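Local coordinates for cytosolic phospholipase A2 delta (Homo sapiens, PDB 5IZ5), which hydrolyses glycerophospholipids at the sn-2 position in a calcium-dependent manner, with a preference for linoleic acid, releasing a free fatty acid and a lysophospholipid, at residues 426-431 / 600-605; 432-437 / 524-529. The protein carries 3 engineered substitutions. All coordinates share one frame; numbering follows the deposited sequence.

Contact 1 (426-431 / 600-605); sequences TTFVDL and RPLHQR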
loop_
_atom_site.group_PDB
_atom_site.type_symbol
_atom_site.label_atom_id
_atom_site.label_comp_id
_atom_site.label_asym_id
_atom_site.label_seq_id
_atom_site.Cartn_x
_atom_site.Cartn_y
_atom_site.Cartn_z
ATOM N N THR B 426 -12.614 -0.124 -12.936
ATOM C CA THR B 426 -12.726 1.289 -13.269
ATOM C C THR B 426 -13.108 2.087 -12.027
ATOM O O THR B 426 -14.182 1.879 -11.462
ATOM C CB THR B 426 -13.765 1.468 -14.378
ATOM O OG1 THR B 426 -13.487 0.522 -15.415
ATOM C CG2 THR B 426 -13.720 2.875 -14.950
ATOM N N THR B 427 -12.218 2.976 -11.582
ATOM C CA THR B 427 -12.487 3.782 -10.411
ATOM C C THR B 427 -12.176 5.248 -10.685
ATOM O O THR B 427 -11.681 5.608 -11.760
ATOM C CB THR B 427 -11.646 3.317 -9.211
ATOM O OG1 THR B 427 -10.281 3.689 -9.417
ATOM C CG2 THR B 427 -11.728 1.813 -9.012
ATOM N N PHE B 428 -12.475 6.093 -9.700
ATOM C CA PHE B 428 -12.160 7.521 -9.776
ATOM C C PHE B 428 -10.662 7.738 -10.006
ATOM O O PHE B 428 -10.265 8.663 -10.708
ATOM C CB PHE B 428 -12.573 8.233 -8.479
ATOM C CG PHE B 428 -13.988 8.738 -8.470
ATOM C CD1 PHE B 428 -15.031 7.832 -8.429
ATOM C CD2 PHE B 428 -14.284 10.104 -8.449
ATOM C CE1 PHE B 428 -16.347 8.254 -8.406
ATOM C CE2 PHE B 428 -15.603 10.535 -8.419
ATOM C CZ PHE B 428 -16.635 9.607 -8.396
ATOM N N VAL B 429 -9.848 6.876 -9.406
ATOM C CA VAL B 429 -8.401 6.941 -9.542
ATOM C C VAL B 429 -7.972 6.787 -10.988
ATOM O O VAL B 429 -7.050 7.460 -11.432
ATOM C CB VAL B 429 -7.711 5.869 -8.676
ATOM C CG1 VAL B 429 -6.259 5.673 -9.086
ATOM C CG2 VAL B 429 -7.805 6.259 -7.211
ATOM N N ASP B 430 -8.658 5.924 -11.728
ATOM C CA ASP B 430 -8.325 5.715 -13.125
ATOM C C ASP B 430 -8.606 6.951 -13.955
ATOM O O ASP B 430 -7.793 7.306 -14.813
ATOM C CB ASP B 430 -9.064 4.505 -13.690
ATOM C CG ASP B 430 -8.690 3.230 -12.977
ATOM O OD1 ASP B 430 -7.554 2.756 -13.163
ATOM O OD2 ASP B 430 -9.517 2.707 -12.216
ATOM N N LEU B 431 -9.727 7.627 -13.697
ATOM C CA LEU B 431 -10.030 8.841 -14.458
ATOM C C LEU B 431 -9.078 9.954 -14.051
ATOM O O LEU B 431 -8.607 10.712 -14.892
ATOM C CB LEU B 431 -11.469 9.299 -14.248
ATOM C CG LEU B 431 -11.857 10.557 -15.031
ATOM C CD1 LEU B 431 -11.683 10.369 -16.532
ATOM C CD2 LEU B 431 -13.287 10.957 -14.712
ATOM N N ARG B 600 -19.050 4.316 -8.925
ATOM C CA ARG B 600 -17.720 3.740 -8.751
ATOM C C ARG B 600 -16.932 4.101 -7.486
ATOM O O ARG B 600 -17.084 5.183 -6.921
ATOM C CB ARG B 600 -16.917 4.064 -10.015
ATOM C CG ARG B 600 -17.273 3.096 -11.124
ATOM C CD ARG B 600 -17.199 3.620 -12.539
ATOM N NE ARG B 600 -17.657 2.551 -13.426
ATOM C CZ ARG B 600 -18.116 2.716 -14.662
ATOM N NH1 ARG B 600 -18.192 3.919 -15.209
ATOM N NH2 ARG B 600 -18.504 1.658 -15.360
ATOM N N PRO B 601 -16.073 3.174 -7.036
ATOM C CA PRO B 601 -15.253 3.447 -5.857
ATOM C C PRO B 601 -14.262 4.585 -6.065
ATOM O O PRO B 601 -13.885 4.890 -7.193
ATOM C CB PRO B 601 -14.523 2.125 -5.601
ATOM C CG PRO B 601 -14.704 1.299 -6.821
ATOM C CD PRO B 601 -15.923 1.791 -7.524
ATOM N N LEU B 602 -13.868 5.205 -4.963
ATOM C CA LEU B 602 -12.949 6.322 -4.989
ATOM C C LEU B 602 -11.526 5.860 -5.272
ATOM O O LEU B 602 -10.774 6.546 -5.967
ATOM C CB LEU B 602 -12.971 7.047 -3.640
ATOM C CG LEU B 602 -14.072 8.090 -3.444
ATOM C CD1 LEU B 602 -14.036 8.607 -2.012
ATOM C CD2 LEU B 602 -13.984 9.225 -4.457
ATOM N N HIS B 603 -11.180 4.702 -4.716
ATOM C CA HIS B 603 -9.809 4.220 -4.645
ATOM C C HIS B 603 -9.556 3.026 -5.551
ATOM O O HIS B 603 -10.470 2.262 -5.857
ATOM C CB HIS B 603 -9.500 3.853 -3.201
ATOM C CG HIS B 603 -9.820 4.945 -2.234
ATOM N ND1 HIS B 603 -9.517 6.268 -2.479
ATOM C CD2 HIS B 603 -10.426 4.915 -1.026
ATOM C CE1 HIS B 603 -9.923 7.005 -1.461
ATOM N NE2 HIS B 603 -10.474 6.208 -0.566
ATOM N N GLN B 604 -8.307 2.876 -5.985
ATOM C CA GLN B 604 -7.897 1.733 -6.802
ATOM C C GLN B 604 -8.117 0.431 -6.023
ATOM O O GLN B 604 -7.977 0.391 -4.798
ATOM C CB GLN B 604 -6.426 1.887 -7.240
ATOM C CG GLN B 604 -5.966 0.949 -8.329
ATOM C CD GLN B 604 -6.552 1.329 -9.664
ATOM O OE1 GLN B 604 -7.706 1.009 -9.951
ATOM N NE2 GLN B 604 -5.770 2.025 -10.487
ATOM N N ARG B 605 -8.512 -0.623 -6.725
ATOM C CA ARG B 605 -8.652 -1.938 -6.099
ATOM C C ARG B 605 -7.514 -2.878 -6.505
ATOM O O ARG B 605 -7.700 -3.874 -7.206
ATOM C CB ARG B 605 -10.034 -2.523 -6.395
ATOM C CG ARG B 605 -11.105 -1.823 -5.579
ATOM C CD ARG B 605 -12.507 -2.243 -5.963
ATOM N NE ARG B 605 -13.507 -1.677 -5.055
ATOM C CZ ARG B 605 -14.787 -2.044 -5.023
ATOM N NH1 ARG B 605 -15.245 -2.976 -5.853
ATOM N NH2 ARG B 605 -15.619 -1.470 -4.158
HETATM O O HOH W 1 -16.377 0.236 -11.585
HETATM O O HOH W 2 -7.906 0.137 -12.495
#
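The Asp-430 carboxylate, lying against Gln-604, has its OD2 gripped twice at the start of the helix: Thr-427 N donates to the anti lone pair of Asp-430 OD2 at 2.8 Å, and Thr-427 OG1 donates to the same atom from above the plane. Asp-430 OD1 takes the bond from across the contact, with Gln-604 NE2 donating over 3.3 Å. The glutamine keeps this bond in its own amide plane, yet its nitrogen stands 43° out of the carboxylate plane, above OD1. A water lies close to both Asp-430 OD1 and Gln-604 OE1, though it has more acceptors in reach than protons to give, and Arg-419 adds a long, weak ion pair to OD1. Thr-427 and Asp-430 form a capping box, with Thr-427 as N-cap of helix 428-441. With OG1 set between its own backbone N and carbonyl carbon (chi1 72°), Thr-427 also accepts a weak bond from Val-429 N. The loop 600-605 takes up another amide of that first turn, since Phe-428 N donates to Pro-601 O over 3.1 Å in an almost straight bond (177°). Around it, methyls and the ring pack against both side chains and carbonyl oxygens of the loop. Leu-602 CD2 lies over one face of the Phe-428 ring, 4.2 Å from the ring centroid, in a CH-pi contact. Thr-427 CG2 meets Pro-601 CG at 3.7 Å, and Val-429 CG2 sits 3.2 Å from Leu-602 O. At the partly exposed end, a second water joins Thr-426 O to Arg-600 NE, and the guanidinium makes a cation-pi contact with Phe-596.

Contact 2 (432-437 / 524-529); sequences WALVLE and ICFLEA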
loop_
_atom_site.group_PDB
_atom_site.type_symbol
_atom_site.label_atom_id
_atom_site.label_comp_id
_atom_site.label_asym_id
_atom_site.label_seq_id
_atom_site.Cartn_x
_atom_site.Cartn_y
_atom_site.Cartn_z
ATOM N N TRP B 432 -8.824 10.062 -12.753
ATOM C CA TRP B 432 -7.921 11.079 -12.234
ATOM C C TRP B 432 -6.523 10.914 -12.829
ATOM O O TRP B 432 -5.871 11.904 -13.167
ATOM C CB TRP B 432 -7.900 11.026 -10.714
ATOM C CG TRP B 432 -6.845 11.852 -10.067
ATOM C CD1 TRP B 432 -5.933 11.421 -9.158
ATOM C CD2 TRP B 432 -6.588 13.250 -10.269
ATOM N NE1 TRP B 432 -5.123 12.457 -8.778
ATOM C CE2 TRP B 432 -5.502 13.593 -9.444
ATOM C CE3 TRP B 432 -7.173 14.246 -11.066
ATOM C CZ2 TRP B 432 -4.988 14.891 -9.384
ATOM C CZ3 TRP B 432 -6.658 15.540 -11.010
ATOM C CH2 TRP B 432 -5.575 15.849 -10.174
ATOM N N ALA B 433 -6.101 9.665 -13.021
ATOM C CA ALA B 433 -4.819 9.381 -13.661
ATOM C C ALA B 433 -4.723 10.013 -15.035
ATOM O O ALA B 433 -3.724 10.660 -15.350
ATOM C CB ALA B 433 -4.593 7.884 -13.759
ATOM N N LEU B 434 -5.772 9.858 -15.839
ATOM C CA LEU B 434 -5.750 10.342 -17.220
ATOM C C LEU B 434 -5.846 11.862 -17.285
ATOM O O LEU B 434 -5.185 12.508 -18.093
ATOM C CB LEU B 434 -6.876 9.704 -18.037
ATOM C CG LEU B 434 -6.891 8.171 -18.106
ATOM C CD1 LEU B 434 -8.135 7.687 -18.833
ATOM C CD2 LEU B 434 -5.639 7.639 -18.780
ATOM N N VAL B 435 -6.682 12.425 -16.425
ATOM C CA VAL B 435 -6.860 13.860 -16.347
ATOM C C VAL B 435 -5.602 14.557 -15.827
ATOM O O VAL B 435 -5.150 15.547 -16.405
ATOM C CB VAL B 435 -8.060 14.178 -15.438
ATOM C CG1 VAL B 435 -8.053 15.633 -14.987
ATOM C CG2 VAL B 435 -9.354 13.821 -16.155
ATOM N N LEU B 436 -5.050 14.031 -14.741
ATOM C CA LEU B 436 -3.812 14.549 -14.183
ATOM C C LEU B 436 -2.699 14.495 -15.228
ATOM O O LEU B 436 -1.973 15.468 -15.409
ATOM C CB LEU B 436 -3.406 13.753 -12.945
ATOM C CG LEU B 436 -2.076 14.121 -12.297
ATOM C CD1 LEU B 436 -2.076 15.574 -11.838
ATOM C CD2 LEU B 436 -1.782 13.186 -11.135
ATOM N N GLU B 437 -2.599 13.366 -15.930
ATOM C CA GLU B 437 -1.614 13.212 -16.995
ATOM C C GLU B 437 -1.766 14.301 -18.048
ATOM O O GLU B 437 -0.779 14.887 -18.486
ATOM C CB GLU B 437 -1.733 11.836 -17.655
ATOM C CG GLU B 437 -0.637 11.537 -18.665
ATOM C CD GLU B 437 -0.760 10.157 -19.279
ATOM O OE1 GLU B 437 -1.854 9.808 -19.770
ATOM O OE2 GLU B 437 0.239 9.411 -19.266
ATOM N N ILE B 524 3.165 5.788 -15.330
ATOM C CA ILE B 524 3.381 6.403 -14.015
ATOM C C ILE B 524 2.226 7.292 -13.533
ATOM O O ILE B 524 2.022 7.418 -12.325
ATOM C CB ILE B 524 4.730 7.172 -13.909
ATOM C CG1 ILE B 524 4.999 7.526 -12.438
ATOM C CG2 ILE B 524 4.733 8.418 -14.779
ATOM C CD1 ILE B 524 6.333 7.071 -11.915
ATOM N N CYS B 525 1.457 7.866 -14.455
ATOM C CA CYS B 525 0.286 8.659 -14.073
ATOM C C CYS B 525 -0.698 7.874 -13.199
ATOM O O CYS B 525 -1.399 8.472 -12.390
ATOM C CB CYS B 525 -0.439 9.229 -15.297
ATOM S SG CYS B 525 -1.125 8.012 -16.448
ATOM N N PHE B 526 -0.736 6.550 -13.348
ATOM C CA PHE B 526 -1.615 5.711 -12.532
ATOM C C PHE B 526 -1.120 5.600 -11.104
ATOM O O PHE B 526 -1.925 5.487 -10.187
ATOM C CB PHE B 526 -1.829 4.326 -13.164
ATOM C CG PHE B 526 -2.635 4.382 -14.419
ATOM C CD1 PHE B 526 -4.025 4.375 -14.375
ATOM C CD2 PHE B 526 -2.007 4.503 -15.651
ATOM C CE1 PHE B 526 -4.770 4.468 -15.541
ATOM C CE2 PHE B 526 -2.743 4.590 -16.817
ATOM C CZ PHE B 526 -4.124 4.577 -16.762
ATOM N N LEU B 527 0.192 5.625 -10.908
ATOM C CA LEU B 527 0.735 5.673 -9.563
ATOM C C LEU B 527 0.600 7.081 -8.980
ATOM O O LEU B 527 0.253 7.232 -7.816
ATOM C CB LEU B 527 2.194 5.219 -9.538
ATOM C CG LEU B 527 2.452 3.766 -9.941
ATOM C CD1 LEU B 527 3.905 3.422 -9.674
ATOM C CD2 LEU B 527 1.546 2.788 -9.205
ATOM N N GLU B 528 0.867 8.098 -9.788
ATOM C CA GLU B 528 0.659 9.477 -9.357
ATOM C C GLU B 528 -0.775 9.699 -8.881
ATOM O O GLU B 528 -1.003 10.415 -7.905
ATOM C CB GLU B 528 0.998 10.453 -10.482
ATOM C CG GLU B 528 2.490 10.576 -10.714
ATOM C CD GLU B 528 2.817 11.372 -11.957
ATOM O OE1 GLU B 528 2.548 10.883 -13.074
ATOM O OE2 GLU B 528 3.337 12.496 -11.818
ATOM N N ALA B 529 -1.730 9.063 -9.557
ATOM C CA ALA B 529 -3.140 9.168 -9.184
ATOM C C ALA B 529 -3.420 8.590 -7.798
ATOM O O ALA B 529 -4.187 9.186 -7.053
ATOM C CB ALA B 529 -4.015 8.490 -10.217
HETATM O O HOH W 3 2.051 8.798 -17.218
#
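Ala-433 CB presses into the surface of helix 524-531 where three groups converge on it. Cys-525 O lies 3.5 Å from this methyl, and Ala-529 CB is almost as near. The Phe-526 ring offers a face to it, with Ala-433 CB 4.0 Å from the ring centroid in a CH-pi contact. Phe-526 leaves its helix pointing away from 432-437, but its CG stands anti to the carbonyl carbon (chi1 -69°), and the ring beyond comes back over the alanine; Leu-434 CD2 touches its CZ obliquely. With two alanines facing each other, the axes of the short helical segments close to 8.1 Å and cross at 109°. Next to Ala-529 stands Trp-432, whose indole turns its edge to that residue, CD1 lying 3.5 Å from Ala-529 O in the ring plane. Its NE1 is hydrogen-bonded further along to Ser-532 OG, and Phe-535 stacks on the ring. Leu-436 CD2 meets Glu-528 CB at 4.0 Å, the two side chains crossing at about a right angle.

Against this dry alanine centre stands a polar edge, still buried but holding a water, where Cys-525 CB and SG lie along the Glu-437 side chain, the two CB atoms 3.7 Å apart. The water donates to Glu-437 OE2 at 2.8 Å and accepts from Cys-525 N at 3.0 Å, so it takes up the Cys-525 amide. The same OE2 forms a salt bridge with Arg-523 and accepts from Met-445 N, so a buried carboxylate is held by several partners. The whole is a steeply crossed helix pair packed through small residues, within the patatin-clan catalytic domain of this cytosolic phospholipase A2.

Overall arrangement
Helix 428-441 belongs to both contacts: its capped first turn meets the loop 600-605 in contact 1, and its following turns cross helix 524-531 in contact 2. The two centres are 11 Å apart and the contacts touch, with Val-429 O 3.4 Å from Ala-529 CB. In sequence, the 524-529 helix of contact 2 lies between the two segments of contact 1. Both reach toward the active site. The side chains of His-603 in contact 1 and Trp-432 in contact 2 each lie about 7 Å from that of Asp-651, the probable proton acceptor. His-603 is about 11 Å from the nucleophile Ser-365, and Trp-432 about 8 Å from substrate-binding Gly-335.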